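Local structure of nicking enzyme (4HTE) at residues A[169-182]-A[195-208]. The protein is a plasmid relaxase, here its alpha-helical C-terminal domain, that probably nicks DNA at the origin of transfer to start conjugation. Numbering follows the deposited sequence.
Sequences FADKLSNILEKNNL and MEDSLKIDYYTNKL
Tyr204 enters the opposing helix as a knob in a hole formed by Phe169, Lys172, Leu173 and Ile176. Its CB lies against Leu173 CG, the two side chains running in opposite directions. CG, anti to the carbonyl carbon and beside the backbone N (chi1 -59°), sends the ring into the hole. One ring face takes Lys172 CB, almost on the normal and 3.8 Å from the Tyr204 centroid, in a CH-pi contact; CE1 and CZ lie under the same CB, and CE2 also meets Lys172 O. Tyr204 CD1 meets Phe169 CD1 at 3.7 Å, near the plane of the phenylalanine ring. CD2, on the other side, reaches Ile176 CG2 at the tyrosine's edge, and at the tip OH approaches Lys172 CD. Phe169 lies with one face under Lys207: Lys207 CB is 3.9 Å from the centroid of the Phe169 ring in a second CH-pi contact, CG stays over the ring toward CE1 and CZ, and CE ends beyond the rim by CZ and CE2.

Deeper in the interface Ile201 CG2 packs on Leu173 CD2, while Ile201 CD1 touches Leu177 CD2 (3.8 Å) and Leu182 CD1.

Polar contacts gather where helix 159-179 ends in a Schellman motif (Asn181 as C-prime). Asn180 ND2 donates to Asp197 OD2 at 3.1 Å (159° at the hydrogen), on the anti side of the carboxylate, and to Ile176 O (2.7 Å); both acceptors lie close to the amide plane, fixing its rotation. Lys179 NZ adds a long salt bridge to Asp197 OD2 (3.5 Å).

Helices 159-179 and 198-227 thus form an antiparallel hairpin (axes of 169-179 and 198-208 within 9.0 Å at 151°), with helix 184-188 of the connection packed on Leu173, Leu177 and Ile201, and helix 41-58 touching Tyr203.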
loop_
_atom_site.group_PDB
_atom_site.type_symbol
_atom_site.label_atom_id
_atom_site.label_comp_id
_atom_site.label_asym_id
_atom_site.label_seq_id
_atom_site.Cartn_x
_atom_site.Cartn_y
_atom_site.Cartn_z
ATOM N N PHE A 169 -4.140 13.314 12.419
ATOM C CA PHE A 169 -4.465 12.830 13.756
ATOM C C PHE A 169 -3.604 13.491 14.828
ATOM O O PHE A 169 -4.044 13.670 15.962
ATOM C CB PHE A 169 -4.334 11.308 13.822
ATOM C CG PHE A 169 -5.500 10.582 13.221
ATOM C CD1 PHE A 169 -6.721 10.550 13.876
ATOM C CD2 PHE A 169 -5.380 9.937 12.004
ATOM C CE1 PHE A 169 -7.801 9.887 13.326
ATOM C CE2 PHE A 169 -6.457 9.270 11.448
ATOM C CZ PHE A 169 -7.669 9.245 12.111
ATOM N N ALA A 170 -2.379 13.856 14.466
ATOM C CA ALA A 170 -1.514 14.591 15.378
ATOM C C ALA A 170 -2.199 15.901 15.746
ATOM O O ALA A 170 -2.193 16.317 16.905
ATOM C CB ALA A 170 -0.166 14.860 14.734
ATOM N N ASP A 171 -2.793 16.543 14.747
ATOM C CA ASP A 171 -3.520 17.784 14.961
ATOM C C ASP A 171 -4.751 17.534 15.821
ATOM O O ASP A 171 -5.039 18.293 16.745
ATOM C CB ASP A 171 -3.934 18.394 13.623
ATOM C CG ASP A 171 -4.678 19.702 13.789
ATOM O OD1 ASP A 171 -5.927 19.680 13.835
ATOM O OD2 ASP A 171 -4.011 20.754 13.879
ATOM N N LYS A 172 -5.479 16.467 15.509
ATOM C CA LYS A 172 -6.656 16.094 16.282
ATOM C C LYS A 172 -6.294 15.950 17.751
ATOM O O LYS A 172 -7.094 16.271 18.628
ATOM C CB LYS A 172 -7.233 14.777 15.765
ATOM C CG LYS A 172 -7.893 14.889 14.407
ATOM C CD LYS A 172 -9.392 15.081 14.533
ATOM C CE LYS A 172 -9.884 16.207 13.645
ATOM N NZ LYS A 172 -11.361 16.351 13.725
ATOM N N LEU A 173 -5.081 15.470 18.011
ATOM C CA LEU A 173 -4.621 15.262 19.378
ATOM C C LEU A 173 -4.332 16.598 20.053
ATOM O O LEU A 173 -4.907 16.915 21.090
ATOM C CB LEU A 173 -3.362 14.390 19.399
ATOM C CG LEU A 173 -3.301 13.229 20.399
ATOM C CD1 LEU A 173 -1.857 12.956 20.779
ATOM C CD2 LEU A 173 -4.132 13.481 21.647
ATOM N N SER A 174 -3.441 17.382 19.456
ATOM C CA SER A 174 -3.064 18.669 20.022
ATOM C C SER A 174 -4.296 19.479 20.403
ATOM O O SER A 174 -4.341 20.084 21.471
ATOM C CB SER A 174 -2.210 19.458 19.030
ATOM O OG SER A 174 -1.003 18.774 18.749
ATOM N N ASN A 175 -5.294 19.482 19.528
ATOM C CA ASN A 175 -6.503 20.264 19.760
ATOM C C ASN A 175 -7.365 19.725 20.893
ATOM O O ASN A 175 -7.824 20.486 21.745
ATOM C CB ASN A 175 -7.328 20.354 18.481
ATOM C CG ASN A 175 -6.732 21.312 17.480
ATOM O OD1 ASN A 175 -5.537 21.607 17.521
ATOM N ND2 ASN A 175 -7.564 21.820 16.582
ATOM N N ILE A 176 -7.595 18.418 20.902
ATOM C CA ILE A 176 -8.398 17.811 21.955
ATOM C C ILE A 176 -7.703 17.956 23.311
ATOM O O ILE A 176 -8.360 18.024 24.350
ATOM C CB ILE A 176 -8.685 16.322 21.666
ATOM C CG1 ILE A 176 -9.725 15.769 22.642
ATOM C CG2 ILE A 176 -7.412 15.504 21.733
ATOM C CD1 ILE A 176 -11.141 16.119 22.279
ATOM N N LEU A 177 -6.375 18.016 23.296
ATOM C CA LEU A 177 -5.605 18.177 24.525
ATOM C C LEU A 177 -5.709 19.603 25.054
ATOM O O LEU A 177 -5.891 19.819 26.251
ATOM C CB LEU A 177 -4.138 17.811 24.293
ATOM C CG LEU A 177 -3.839 16.333 24.027
ATOM C CD1 LEU A 177 -2.341 16.106 23.895
ATOM C CD2 LEU A 177 -4.416 15.452 25.116
ATOM N N GLU A 178 -5.590 20.578 24.158
ATOM C CA GLU A 178 -5.761 21.974 24.535
ATOM C C GLU A 178 -7.163 22.196 25.087
ATOM O O GLU A 178 -7.343 22.901 26.080
ATOM C CB GLU A 178 -5.519 22.894 23.339
ATOM C CG GLU A 178 -4.061 23.010 22.933
ATOM C CD GLU A 178 -3.848 23.995 21.801
ATOM O OE1 GLU A 178 -4.796 24.742 21.476
ATOM O OE2 GLU A 178 -2.734 24.025 21.235
ATOM N N LYS A 179 -8.152 21.590 24.441
ATOM C CA LYS A 179 -9.537 21.705 24.880
ATOM C C LYS A 179 -9.700 21.316 26.348
ATOM O O LYS A 179 -10.495 21.918 27.071
ATOM C CB LYS A 179 -10.443 20.830 24.013
ATOM C CG LYS A 179 -11.853 20.677 24.558
ATOM C CD LYS A 179 -12.704 19.782 23.672
ATOM C CE LYS A 179 -14.018 19.418 24.348
ATOM N NZ LYS A 179 -14.873 18.542 23.496
ATOM N N ASN A 180 -8.953 20.307 26.784
ATOM C CA ASN A 180 -9.043 19.830 28.159
ATOM C C ASN A 180 -7.884 20.319 29.020
ATOM O O ASN A 180 -7.755 19.924 30.179
ATOM C CB ASN A 180 -9.092 18.303 28.183
ATOM C CG ASN A 180 -10.346 17.751 27.536
ATOM O OD1 ASN A 180 -11.311 17.402 28.216
ATOM N ND2 ASN A 180 -10.340 17.675 26.211
ATOM N N ASN A 181 -7.046 21.178 28.450
ATOM C CA ASN A 181 -5.886 21.713 29.155
ATOM C C ASN A 181 -4.927 20.611 29.603
ATOM O O ASN A 181 -4.243 20.745 30.619
ATOM C CB ASN A 181 -6.329 22.553 30.357
ATOM C CG ASN A 181 -7.137 23.772 29.950
ATOM O OD1 ASN A 181 -6.741 24.521 29.056
ATOM N ND2 ASN A 181 -8.282 23.969 30.596
ATOM N N LEU A 182 -4.877 19.525 28.835
ATOM C CA LEU A 182 -3.995 18.403 29.143
ATOM C C LEU A 182 -2.745 18.448 28.276
ATOM O O LEU A 182 -2.791 18.862 27.119
ATOM C CB LEU A 182 -4.724 17.073 28.935
ATOM C CG LEU A 182 -6.075 16.939 29.644
ATOM C CD1 LEU A 182 -6.640 15.542 29.459
ATOM C CD2 LEU A 182 -5.959 17.274 31.123
HETATM N N MSE A 195 -12.411 11.243 31.864
HETATM C CA MSE A 195 -13.028 12.311 31.084
HETATM C C MSE A 195 -13.883 11.749 29.956
HETATM O O MSE A 195 -13.814 10.561 29.646
HETATM C CB MSE A 195 -11.952 13.222 30.499
HETATM C CG MSE A 195 -11.860 14.573 31.180
HETATM SE SE MSE A 195 -10.042 15.027 31.718
HETATM C CE MSE A 195 -9.835 13.715 33.150
ATOM N N GLU A 196 -14.688 12.610 29.344
ATOM C CA GLU A 196 -15.528 12.200 28.228
ATOM C C GLU A 196 -14.684 11.973 26.983
ATOM O O GLU A 196 -14.996 11.115 26.157
ATOM C CB GLU A 196 -16.589 13.258 27.937
ATOM C CG GLU A 196 -17.533 13.526 29.091
ATOM C CD GLU A 196 -18.693 14.414 28.690
ATOM O OE1 GLU A 196 -18.693 14.910 27.542
ATOM O OE2 GLU A 196 -19.605 14.619 29.520
ATOM N N ASP A 197 -13.609 12.745 26.856
ATOM C CA ASP A 197 -12.779 12.705 25.659
ATOM C C ASP A 197 -11.682 11.644 25.721
ATOM O O ASP A 197 -11.053 11.349 24.707
ATOM C CB ASP A 197 -12.142 14.073 25.415
ATOM C CG ASP A 197 -13.156 15.129 25.023
ATOM O OD1 ASP A 197 -14.130 14.791 24.319
ATOM O OD2 ASP A 197 -12.976 16.300 25.418
ATOM N N SER A 198 -11.457 11.072 26.900
ATOM C CA SER A 198 -10.404 10.075 27.084
ATOM C C SER A 198 -10.331 9.085 25.925
ATOM O O SER A 198 -9.293 8.944 25.279
ATOM C CB SER A 198 -10.638 9.290 28.371
ATOM O OG SER A 198 -11.505 9.978 29.250
ATOM N N LEU A 199 -11.436 8.392 25.678
ATOM C CA LEU A 199 -11.483 7.385 24.629
ATOM C C LEU A 199 -11.033 7.962 23.293
ATOM O O LEU A 199 -10.344 7.294 22.521
ATOM C CB LEU A 199 -12.893 6.808 24.508
ATOM C CG LEU A 199 -13.408 6.095 25.760
ATOM C CD1 LEU A 199 -14.783 5.496 25.512
ATOM C CD2 LEU A 199 -12.430 5.021 26.212
ATOM N N LYS A 200 -11.422 9.202 23.018
ATOM C CA LYS A 200 -10.993 9.868 21.797
ATOM C C LYS A 200 -9.500 10.158 21.853
ATOM O O LYS A 200 -8.787 9.984 20.870
ATOM C CB LYS A 200 -11.779 11.163 21.588
ATOM C CG LYS A 200 -13.261 10.941 21.340
ATOM C CD LYS A 200 -14.063 12.228 21.465
ATOM C CE LYS A 200 -14.559 12.722 20.115
ATOM N NZ LYS A 200 -15.745 13.611 20.261
ATOM N N ILE A 201 -9.030 10.596 23.013
ATOM C CA ILE A 201 -7.620 10.902 23.185
ATOM C C ILE A 201 -6.781 9.667 22.871
ATOM O O ILE A 201 -5.787 9.751 22.153
ATOM C CB ILE A 201 -7.323 11.397 24.614
ATOM C CG1 ILE A 201 -8.228 12.587 24.951
ATOM C CG2 ILE A 201 -5.853 11.763 24.752
ATOM C CD1 ILE A 201 -7.644 13.554 25.948
ATOM N N ASP A 202 -7.193 8.520 23.400
ATOM C CA ASP A 202 -6.478 7.272 23.161
ATOM C C ASP A 202 -6.613 6.826 21.709
ATOM O O ASP A 202 -5.645 6.378 21.095
ATOM C CB ASP A 202 -6.991 6.179 24.097
ATOM C CG ASP A 202 -6.573 6.406 25.534
ATOM O OD1 ASP A 202 -5.456 6.923 25.752
ATOM O OD2 ASP A 202 -7.362 6.074 26.444
ATOM N N TYR A 203 -7.817 6.951 21.164
ATOM C CA TYR A 203 -8.061 6.611 19.770
ATOM C C TYR A 203 -7.016 7.287 18.887
ATOM O O TYR A 203 -6.276 6.619 18.169
ATOM C CB TYR A 203 -9.473 7.037 19.364
ATOM C CG TYR A 203 -9.863 6.644 17.958
ATOM C CD1 TYR A 203 -10.032 5.309 17.610
ATOM C CD2 TYR A 203 -10.077 7.608 16.982
ATOM C CE1 TYR A 203 -10.392 4.945 16.324
ATOM C CE2 TYR A 203 -10.438 7.254 15.694
ATOM C CZ TYR A 203 -10.596 5.922 15.370
ATOM O OH TYR A 203 -10.957 5.568 14.090
ATOM N N TYR A 204 -6.945 8.612 18.961
ATOM C CA TYR A 204 -5.975 9.374 18.182
ATOM C C TYR A 204 -4.563 8.862 18.441
ATOM O O TYR A 204 -3.798 8.614 17.509
ATOM C CB TYR A 204 -6.060 10.865 18.530
ATOM C CG TYR A 204 -7.421 11.485 18.287
ATOM C CD1 TYR A 204 -8.237 11.042 17.252
ATOM C CD2 TYR A 204 -7.892 12.513 19.096
ATOM C CE1 TYR A 204 -9.480 11.605 17.029
ATOM C CE2 TYR A 204 -9.136 13.081 18.880
ATOM C CZ TYR A 204 -9.924 12.623 17.845
ATOM O OH TYR A 204 -11.163 13.183 17.625
ATOM N N THR A 205 -4.222 8.701 19.714
ATOM C CA THR A 205 -2.887 8.268 20.089
ATOM C C THR A 205 -2.540 6.967 19.378
ATOM O O THR A 205 -1.432 6.800 18.869
ATOM C CB THR A 205 -2.776 8.062 21.606
ATOM O OG1 THR A 205 -3.570 9.045 22.281
ATOM C CG2 THR A 205 -1.333 8.188 22.051
ATOM N N ASN A 206 -3.500 6.050 19.336
ATOM C CA ASN A 206 -3.292 4.759 18.699
ATOM C C ASN A 206 -3.109 4.920 17.195
ATOM O O ASN A 206 -2.224 4.307 16.600
ATOM C CB ASN A 206 -4.467 3.826 18.992
ATOM C CG ASN A 206 -4.152 2.376 18.686
ATOM O OD1 ASN A 206 -4.581 1.836 17.665
ATOM N ND2 ASN A 206 -3.392 1.737 19.568
ATOM N N LYS A 207 -3.945 5.756 16.588
ATOM C CA LYS A 207 -3.861 6.013 15.154
ATOM C C LYS A 207 -2.466 6.489 14.768
ATOM O O LYS A 207 -1.993 6.211 13.667
ATOM C CB LYS A 207 -4.901 7.055 14.720
ATOM C CG LYS A 207 -6.351 6.615 14.891
ATOM C CD LYS A 207 -6.710 5.448 13.985
ATOM C CE LYS A 207 -7.372 5.917 12.705
ATOM N NZ LYS A 207 -7.809 4.767 11.868
ATOM N N LEU A 208 -1.804 7.213 15.664
ATOM C CA LEU A 208 -0.448 7.665 15.388
ATOM C C LEU A 208 0.469 6.458 15.196
ATOM O O LEU A 208 1.312 6.447 14.301
ATOM C CB LEU A 208 0.077 8.568 16.506
ATOM C CG LEU A 208 -0.640 9.906 16.693
ATOM C CD1 LEU A 208 0.134 10.765 17.663
ATOM C CD2 LEU A 208 -0.809 10.633 15.369
#